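Local atomic coordinates of BB0689 (Borrelia burgdorferi, PDB entry 4D53), a protein that is an outer surface lipoprotein of the bacterial CAP superfamily whose precise role is not established. Residues R67-K70 with Y71-F75. Residues are numbered along the deposited sequence; the frame is centred on the assembly and turned at random.
Sequences RIHK and YDQSF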
loop_
_atom_site.group_PDB
_atom_site.type_symbol
_atom_site.label_atom_id
_atom_site.label_comp_id
_atom_site.label_asym_id
_atom_site.label_seq_id
_atom_site.Cartn_x
_atom_site.Cartn_y
_atom_site.Cartn_z
ATOM N N ARG A 67 6.241 10.495 5.173
ATOM C CA ARG A 67 7.047 9.322 5.008
ATOM C C ARG A 67 7.585 9.237 3.569
ATOM O O ARG A 67 8.689 8.796 3.356
ATOM C CB ARG A 67 6.256 8.039 5.342
ATOM C CG ARG A 67 6.087 7.915 6.832
ATOM C CD ARG A 67 5.536 6.603 7.311
ATOM N NE ARG A 67 4.193 6.366 6.845
ATOM C CZ ARG A 67 3.077 6.790 7.466
ATOM N NH1 ARG A 67 3.103 7.510 8.569
ATOM N NH2 ARG A 67 1.891 6.521 6.963
ATOM N N ILE A 68 6.772 9.606 2.593
ATOM C CA ILE A 68 7.239 9.596 1.209
ATOM C C ILE A 68 8.272 10.748 0.993
ATOM O O ILE A 68 9.288 10.532 0.329
ATOM C CB ILE A 68 6.095 9.748 0.201
ATOM C CG1 ILE A 68 5.152 8.513 0.306
ATOM C CG2 ILE A 68 6.678 9.838 -1.227
ATOM C CD1 ILE A 68 3.793 8.703 -0.299
ATOM N N HIS A 69 8.008 11.908 1.576
ATOM C CA HIS A 69 8.939 13.059 1.416
ATOM C C HIS A 69 10.298 12.841 2.017
ATOM O O HIS A 69 11.232 13.539 1.687
ATOM C CB HIS A 69 8.382 14.329 1.962
ATOM C CG HIS A 69 7.397 14.961 1.070
ATOM N ND1 HIS A 69 6.647 16.051 1.446
ATOM C CD2 HIS A 69 6.986 14.623 -0.172
ATOM C CE1 HIS A 69 5.836 16.380 0.460
ATOM N NE2 HIS A 69 6.017 15.521 -0.529
ATOM N N LYS A 70 10.450 11.841 2.851
ATOM C CA LYS A 70 11.778 11.497 3.324
ATOM C C LYS A 70 12.694 11.025 2.211
ATOM O O LYS A 70 13.896 11.175 2.306
ATOM C CB LYS A 70 11.680 10.425 4.415
ATOM C CG LYS A 70 12.918 9.583 4.627
ATOM C CD LYS A 70 12.796 8.745 5.901
ATOM C CE LYS A 70 14.057 7.939 6.195
ATOM N NZ LYS A 70 13.799 7.013 7.339
ATOM N N TYR A 71 12.134 10.422 1.169
ATOM C CA TYR A 71 12.901 10.001 0.043
ATOM C C TYR A 71 12.663 10.814 -1.179
ATOM O O TYR A 71 13.535 10.802 -2.050
ATOM C CB TYR A 71 12.584 8.581 -0.292
ATOM C CG TYR A 71 13.020 7.685 0.790
ATOM C CD1 TYR A 71 14.381 7.521 1.059
ATOM C CD2 TYR A 71 12.099 7.032 1.601
ATOM C CE1 TYR A 71 14.812 6.709 2.079
ATOM C CE2 TYR A 71 12.523 6.179 2.610
ATOM C CZ TYR A 71 13.884 6.026 2.845
ATOM O OH TYR A 71 14.351 5.244 3.871
ATOM N N ASP A 72 11.512 11.479 -1.306
ATOM C CA ASP A 72 11.228 12.170 -2.553
ATOM C C ASP A 72 10.182 13.203 -2.389
ATOM O O ASP A 72 8.993 12.945 -2.275
ATOM C CB ASP A 72 10.897 11.158 -3.673
ATOM C CG ASP A 72 10.738 11.818 -5.039
ATOM O OD1 ASP A 72 10.555 13.064 -5.111
ATOM O OD2 ASP A 72 10.691 11.071 -6.032
ATOM N N GLN A 73 10.626 14.446 -2.423
ATOM C CA GLN A 73 9.796 15.552 -2.013
ATOM C C GLN A 73 8.921 15.998 -3.154
ATOM O O GLN A 73 8.019 16.776 -2.946
ATOM C CB GLN A 73 10.702 16.688 -1.569
ATOM C CG GLN A 73 10.472 17.169 -0.166
ATOM C CD GLN A 73 11.563 18.136 0.190
ATOM O OE1 GLN A 73 12.659 17.728 0.550
ATOM N NE2 GLN A 73 11.297 19.428 0.016
ATOM N N SER A 74 9.155 15.456 -4.349
ATOM C CA SER A 74 8.375 15.859 -5.519
ATOM C C SER A 74 6.913 15.373 -5.533
ATOM O O SER A 74 6.082 15.940 -6.237
ATOM C CB SER A 74 9.082 15.468 -6.819
ATOM O OG SER A 74 9.276 14.064 -6.936
ATOM N N PHE A 75 6.574 14.362 -4.725
ATOM C CA PHE A 75 5.176 13.948 -4.570
ATOM C C PHE A 75 4.377 15.044 -3.894
ATOM O O PHE A 75 4.684 15.488 -2.828
ATOM C CB PHE A 75 5.057 12.629 -3.765
ATOM C CG PHE A 75 5.497 11.403 -4.512
ATOM C CD1 PHE A 75 4.611 10.736 -5.320
ATOM C CD2 PHE A 75 6.776 10.905 -4.377
ATOM C CE1 PHE A 75 4.991 9.615 -6.024
ATOM C CE2 PHE A 75 7.179 9.758 -5.050
ATOM C CZ PHE A 75 6.274 9.094 -5.852
#
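His69 has its CG opposite the carbonyl carbon (chi1 -78°), which swings the imidazole off the last turn of helix 64-69 toward the backbone of Phe75. Lys70 takes the other course: CG lies opposite its own N (chi1 157°) and the chain runs on extended, alongside the Tyr71 side chain.

The imidazole makes the side-chain hydrogen bond of this contact. His69 NE2 donates to Phe75 O at 2.7 Å, almost straight at 178°. The acceptor lies in the ring plane and the donor in the carbonyl plane, so both groups are well aligned. Gln73 CG sits over one face of the same ring, displaced toward its rim, 4.0 Å from His69 CG. Asp72 O lies near the ring edge, 3.4 Å from His69 CD2.

Lys70 CG rests over the centre of the Tyr71 ring, 3.9 Å from the centroid, in a CH-pi contact. Further out, Lys70 CE passes 3.6 Å from Tyr71 OH. That hydroxyl is hydrogen-bonded to Glu44, which joins the segment after helix 64-69 to helix 36-52.

On the buried side, Ile68 CG2 packs obliquely against the Phe75 ring, 3.3 Å from Phe75 CD2. The two side chains cross at about a right angle, and Ile68 also touches Leu38.

Ile68 O accepts two backbone hydrogen bonds, from Tyr71 N at 3.0 Å and from Asp72 N at 2.9 Å. Asp72 OD1 then accepts from Ser74 N, and Asp72 OD2 forms a salt bridge with Arg134.

Together these bonds link the C-terminal end of helix 64-69 to edge strand 75-84 of the CAP domain, through an Asx turn at Asp72 and a type I beta turn from Asp72 to Phe75.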